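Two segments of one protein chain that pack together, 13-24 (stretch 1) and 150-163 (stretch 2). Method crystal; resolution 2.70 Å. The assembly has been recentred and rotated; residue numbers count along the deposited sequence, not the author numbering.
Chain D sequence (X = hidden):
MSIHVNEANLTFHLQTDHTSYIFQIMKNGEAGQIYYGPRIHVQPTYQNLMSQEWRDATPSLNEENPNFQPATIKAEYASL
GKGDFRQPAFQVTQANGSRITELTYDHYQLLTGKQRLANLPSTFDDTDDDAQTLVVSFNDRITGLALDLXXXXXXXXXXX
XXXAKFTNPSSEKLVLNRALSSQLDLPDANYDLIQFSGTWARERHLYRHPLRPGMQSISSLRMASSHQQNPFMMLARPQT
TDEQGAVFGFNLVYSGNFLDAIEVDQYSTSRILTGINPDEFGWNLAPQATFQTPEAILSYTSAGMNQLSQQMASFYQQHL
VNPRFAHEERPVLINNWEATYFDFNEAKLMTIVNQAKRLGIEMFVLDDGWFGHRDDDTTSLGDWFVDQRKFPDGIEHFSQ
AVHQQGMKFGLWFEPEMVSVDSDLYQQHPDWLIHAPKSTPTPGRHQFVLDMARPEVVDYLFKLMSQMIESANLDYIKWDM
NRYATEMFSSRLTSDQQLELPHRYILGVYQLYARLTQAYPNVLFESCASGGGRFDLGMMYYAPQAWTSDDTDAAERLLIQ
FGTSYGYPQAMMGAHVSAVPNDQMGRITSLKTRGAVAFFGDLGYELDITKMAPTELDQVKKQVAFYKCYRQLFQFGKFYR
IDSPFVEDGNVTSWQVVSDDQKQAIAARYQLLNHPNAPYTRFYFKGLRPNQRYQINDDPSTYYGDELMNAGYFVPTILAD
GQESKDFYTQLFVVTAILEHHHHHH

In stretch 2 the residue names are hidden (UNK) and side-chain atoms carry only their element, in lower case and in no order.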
# COMPACT_ATOMS: atom_id res chain seq x y z
N HIS D 13 -23.26 0.49 32.58
CA HIS D 13 -23.49 0.60 31.17
C HIS D 13 -23.87 2.05 30.89
O HIS D 13 -24.93 2.51 31.29
CB HIS D 13 -24.62 -0.35 30.80
CG HIS D 13 -24.91 -0.44 29.33
ND1 HIS D 13 -24.89 0.65 28.49
CD2 HIS D 13 -25.29 -1.49 28.57
CE1 HIS D 13 -25.21 0.27 27.27
NE2 HIS D 13 -25.46 -1.02 27.29
N LEU D 14 -22.98 2.76 30.22
CA LEU D 14 -23.21 4.13 29.80
C LEU D 14 -23.81 4.23 28.36
O LEU D 14 -23.30 3.62 27.41
CB LEU D 14 -21.89 4.89 29.89
CG LEU D 14 -21.36 5.28 31.29
CD1 LEU D 14 -20.99 4.08 32.13
CD2 LEU D 14 -20.17 6.24 31.17
N GLN D 15 -24.90 4.98 28.21
CA GLN D 15 -25.54 5.20 26.90
C GLN D 15 -25.63 6.66 26.51
O GLN D 15 -26.28 7.47 27.19
CB GLN D 15 -26.95 4.61 26.85
CG GLN D 15 -26.99 3.10 26.75
CD GLN D 15 -28.35 2.61 26.32
OE1 GLN D 15 -29.37 3.17 26.71
NE2 GLN D 15 -28.38 1.57 25.49
N THR D 16 -24.96 7.00 25.41
CA THR D 16 -25.13 8.31 24.80
C THR D 16 -26.22 8.15 23.73
O THR D 16 -26.84 7.08 23.61
CB THR D 16 -23.81 8.82 24.20
OG1 THR D 16 -23.16 7.76 23.48
CG2 THR D 16 -22.87 9.26 25.28
N ASP D 17 -26.48 9.19 22.95
CA ASP D 17 -27.43 9.02 21.87
C ASP D 17 -27.11 7.83 20.94
O ASP D 17 -28.03 7.14 20.48
CB ASP D 17 -27.62 10.32 21.10
CG ASP D 17 -28.41 11.35 21.89
OD1 ASP D 17 -28.92 10.96 22.96
OD2 ASP D 17 -28.52 12.52 21.45
N HIS D 18 -25.83 7.56 20.69
CA HIS D 18 -25.46 6.53 19.71
C HIS D 18 -24.40 5.53 20.16
O HIS D 18 -24.11 4.57 19.44
CB HIS D 18 -25.06 7.19 18.38
CG HIS D 18 -26.02 8.24 17.92
ND1 HIS D 18 -25.86 9.57 18.22
CD2 HIS D 18 -27.17 8.14 17.22
CE1 HIS D 18 -26.87 10.25 17.71
NE2 HIS D 18 -27.68 9.41 17.09
N THR D 19 -23.83 5.72 21.34
CA THR D 19 -22.81 4.79 21.81
C THR D 19 -23.13 4.06 23.12
O THR D 19 -24.01 4.47 23.89
CB THR D 19 -21.41 5.48 21.85
OG1 THR D 19 -21.23 6.21 23.07
CG2 THR D 19 -21.26 6.44 20.68
N SER D 20 -22.42 2.96 23.36
CA SER D 20 -22.53 2.22 24.61
C SER D 20 -21.15 1.87 25.13
O SER D 20 -20.43 1.11 24.51
CB SER D 20 -23.32 0.92 24.43
OG SER D 20 -24.69 1.18 24.15
N TYR D 21 -20.80 2.42 26.28
CA TYR D 21 -19.61 2.03 27.01
C TYR D 21 -20.11 1.16 28.16
O TYR D 21 -20.94 1.59 28.95
CB TYR D 21 -18.94 3.30 27.54
CG TYR D 21 -17.53 3.17 28.09
CD1 TYR D 21 -17.30 2.56 29.32
CD2 TYR D 21 -16.44 3.71 27.41
CE1 TYR D 21 -16.02 2.46 29.83
CE2 TYR D 21 -15.17 3.62 27.92
CZ TYR D 21 -14.96 3.00 29.13
OH TYR D 21 -13.69 2.90 29.63
N ILE D 22 -19.64 -0.08 28.23
CA ILE D 22 -20.12 -1.02 29.23
C ILE D 22 -18.96 -1.67 29.97
O ILE D 22 -18.03 -2.20 29.34
CB ILE D 22 -20.94 -2.15 28.60
CG1 ILE D 22 -22.02 -1.61 27.67
CG2 ILE D 22 -21.55 -3.05 29.66
CD1 ILE D 22 -22.65 -2.70 26.77
N PHE D 23 -19.00 -1.66 31.31
CA PHE D 23 -18.07 -2.46 32.10
C PHE D 23 -18.73 -3.15 33.29
O PHE D 23 -19.87 -2.86 33.62
CB PHE D 23 -16.85 -1.64 32.55
CG PHE D 23 -17.18 -0.49 33.47
CD1 PHE D 23 -17.66 0.71 32.96
CD2 PHE D 23 -16.95 -0.59 34.83
CE1 PHE D 23 -17.92 1.78 33.78
CE2 PHE D 23 -17.22 0.49 35.68
CZ PHE D 23 -17.71 1.67 35.15
N GLN D 24 -17.98 -4.06 33.92
CA GLN D 24 -18.52 -4.91 34.98
C GLN D 24 -17.51 -5.16 36.09
O GLN D 24 -16.33 -5.41 35.83
CB GLN D 24 -18.97 -6.24 34.38
CG GLN D 24 -19.71 -7.15 35.36
CD GLN D 24 -20.19 -8.44 34.71
OE1 GLN D 24 -19.52 -9.00 33.82
NE2 GLN D 24 -21.34 -8.94 35.15
N UNK D 150 -14.01 8.10 37.69
CA UNK D 150 -15.11 8.94 37.25
C UNK D 150 -15.44 8.75 35.79
O UNK D 150 -14.57 8.43 34.96
o UNK D 150 -14.91 10.24 39.91
c UNK D 150 -14.24 10.59 38.94
c UNK D 150 -14.77 10.40 37.54
n UNK D 150 -13.04 11.12 39.06
N UNK D 151 -16.72 8.93 35.49
CA UNK D 151 -17.27 8.70 34.17
C UNK D 151 -18.45 9.62 34.07
O UNK D 151 -19.47 9.36 34.69
c UNK D 151 -15.37 4.55 33.03
o UNK D 151 -14.11 2.96 34.28
c UNK D 151 -17.81 7.28 34.08
c UNK D 151 -16.81 6.15 34.14
c UNK D 151 -16.27 5.60 32.98
c UNK D 151 -16.44 5.59 35.36
c UNK D 151 -15.53 4.53 35.42
c UNK D 151 -15.01 4.01 34.25
N UNK D 152 -18.34 10.70 33.32
CA UNK D 152 -19.51 11.53 33.05
C UNK D 152 -20.02 11.33 31.62
O UNK D 152 -19.28 11.52 30.66
c UNK D 152 -19.18 12.99 33.28
o UNK D 152 -18.51 13.13 34.51
N UNK D 153 -21.28 10.92 31.50
CA UNK D 153 -21.95 10.81 30.21
C UNK D 153 -22.45 12.17 29.72
O UNK D 153 -23.04 12.93 30.48
c UNK D 153 -22.64 8.40 30.04
c UNK D 153 -23.70 7.54 29.38
c UNK D 153 -23.13 9.82 30.29
c UNK D 153 -24.18 10.12 29.23
N UNK D 154 -22.20 12.46 28.46
CA UNK D 154 -22.77 13.65 27.81
C UNK D 154 -23.50 13.20 26.55
O UNK D 154 -23.03 13.42 25.44
c UNK D 154 -20.21 15.05 29.41
c UNK D 154 -21.31 17.51 29.79
c UNK D 154 -21.20 15.47 28.57
c UNK D 154 -21.66 14.61 27.44
c UNK D 154 -19.78 15.84 30.42
c UNK D 154 -21.74 16.72 28.77
c UNK D 154 -20.33 17.07 30.61
N UNK D 155 -24.66 12.58 26.72
CA UNK D 155 -25.33 11.79 25.69
C UNK D 155 -25.48 12.50 24.35
O UNK D 155 -25.40 11.83 23.32
c UNK D 155 -25.51 12.78 27.90
c UNK D 155 -26.86 12.63 27.34
c UNK D 155 -26.72 11.56 26.29
N UNK D 156 -25.70 13.81 24.35
CA UNK D 156 -26.06 14.47 23.08
C UNK D 156 -24.89 14.82 22.13
O UNK D 156 -25.10 15.21 20.98
c UNK D 156 -30.00 14.22 24.74
c UNK D 156 -26.99 15.68 23.33
c UNK D 156 -28.19 15.34 24.15
n UNK D 156 -29.79 15.16 25.64
n UNK D 156 -29.05 14.31 23.83
c UNK D 156 -28.67 15.87 25.30
N UNK D 157 -23.66 14.67 22.61
CA UNK D 157 -22.50 14.87 21.76
C UNK D 157 -21.72 13.57 21.71
O UNK D 157 -20.61 13.51 21.21
c UNK D 157 -21.63 16.02 22.28
c UNK D 157 -22.33 17.35 22.39
c UNK D 157 -23.13 17.51 23.67
n UNK D 157 -24.16 18.37 23.63
o UNK D 157 -22.84 16.87 24.68
N UNK D 158 -22.31 12.51 22.24
CA UNK D 158 -21.67 11.20 22.19
C UNK D 158 -20.31 11.14 22.91
O UNK D 158 -19.51 10.26 22.66
c UNK D 158 -21.59 10.71 20.74
c UNK D 158 -22.93 10.14 20.23
o UNK D 158 -23.69 9.57 21.06
o UNK D 158 -23.23 10.23 19.01
N UNK D 159 -20.11 12.08 23.84
CA UNK D 159 -18.89 12.17 24.64
C UNK D 159 -19.02 11.51 26.01
O UNK D 159 -19.99 11.74 26.73
c UNK D 159 -18.55 13.64 24.93
c UNK D 159 -18.12 14.35 23.66
c UNK D 159 -17.49 13.73 26.02
N UNK D 160 -18.04 10.71 26.39
CA UNK D 160 -17.88 10.22 27.75
C UNK D 160 -16.59 10.82 28.26
O UNK D 160 -15.58 10.71 27.59
c UNK D 160 -19.04 6.62 27.03
c UNK D 160 -19.11 8.05 27.47
c UNK D 160 -17.20 8.23 29.10
c UNK D 160 -17.75 8.71 27.76
N UNK D 161 -16.63 11.46 29.43
CA UNK D 161 -15.44 12.08 30.05
C UNK D 161 -14.96 11.25 31.23
O UNK D 161 -15.75 10.89 32.08
c UNK D 161 -16.17 14.42 29.52
c UNK D 161 -15.74 13.48 30.61
c UNK D 161 -14.52 14.03 31.33
N UNK D 162 -13.66 10.98 31.30
CA UNK D 162 -13.13 10.12 32.35
C UNK D 162 -12.05 10.79 33.17
O UNK D 162 -11.33 11.65 32.67
c UNK D 162 -13.06 6.77 30.39
c UNK D 162 -12.59 8.82 31.76
c UNK D 162 -13.66 7.92 31.16
c UNK D 162 -12.18 5.91 31.25
n UNK D 162 -11.75 4.75 30.46
N UNK D 163 -11.97 10.42 34.45
CA UNK D 163 -10.82 10.78 35.28
C UNK D 163 -10.59 9.78 36.41
O UNK D 163 -11.30 8.79 36.52
o UNK D 163 -11.86 12.22 36.95
c UNK D 163 -10.96 12.19 35.86
O HOH W 1 -19.15 7.79 23.00

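Position 150 carries two side-chain carbons, the second bearing one oxygen and one nitrogen, and lies out of reach of stretch 1. Atom counts fit an amide, Asn-150. At position 151 one carbon leads to a six-membered carbon ring with a single oxygen. The ring stacks, offset, on that of Phe-23, with centroids 4.7 Å apart and planes at 23°, and also meets Leu-14 and Tyr-21. This is Tyr-151; its CE1 lies 3.6 Å from Phe-23 CZ, and its CB 3.9 Å from Leu-14 CD2.

Position 152 has one carbon and one oxygen, pointing away from stretch 1: Ser-152. Position 153 bears four carbons, forked at the first, with one arm two carbons long, and the end of that long arm lies against Leu-14 and Gln-15. This is Ile-153, whose CD1 presses against Leu-14 CB at 3.2 Å and reaches Gln-15 N at 3.1 Å, very tight approaches for a methyl group. At 154, a carbon followed by a six-carbon ring without a heteroatom points away, so the residue is Phe-154.

Position 155 has three carbons closing a ring onto the backbone nitrogen, and its backbone O takes the proton of Asp-17 N. The ring is the signature of Pro-155. Its CA is 3.6 Å from Thr-16 CA, and its carbonyl O accepts the nearly straight hydrogen bond from Asp-17 N at 2.9 Å. Position 156 shows one carbon and a five-membered ring of three carbons and two nitrogens, one of which meets Asp-17; hence His-156. Its ND1 donates to Asp-17 OD2 at 3.0 Å, with the acceptor near the ring plane. Three carbons ending in one oxygen and one nitrogen, turned away from stretch 1, identify position 157 as Gln-157.

At 158 two carbons end in two oxygens, and both oxygens are engaged by stretch 1. The carboxylate is that of Asp-158: OD1 accepts from Thr-16 OG1 at 3.1 Å and from His-18 N at 3.0 Å, while OD2 accepts from His-18 ND1 at 2.8 Å. A water bridges its backbone O, 2.5 Å away, and Thr-19 OG1, at 2.6 Å.

Position 159 has one carbon bearing two more and points away: Val-159. Position 160 repeats the four-carbon fork with one longer arm, now packed on Tyr-21 and Leu-14; it is Ile-160, whose CD1 comes within 3.4 Å of Tyr-21 CB. Position 161, again one carbon carrying two, is out of reach of stretch 1; it is Val-161. At 162 four carbons in a row end in a nitrogen that meets Tyr-21 OH. This is Lys-162, whose NZ donates to Tyr-21 OH at 2.8 Å. Position 163, with one carbon and one oxygen, is out of reach of stretch 1; it is Ser-163.

The contact joins two hairpins. Along their strands, Leu-14, Tyr-21 and Phe-23 meet Tyr-151, Ile-153 and Ile-160 in an apolar layer, since alternate residues point toward the partner. At the turns the character becomes polar: Asp-158 gathers Thr-16 and His-18, and Asp-17 binds the backbone of Pro-155 and the ring of His-156. These bonds fasten one turn to the other, while the packed side chains hold the strands together.

Stretch 2 (150-163) NYSIFPHQDVIVKS
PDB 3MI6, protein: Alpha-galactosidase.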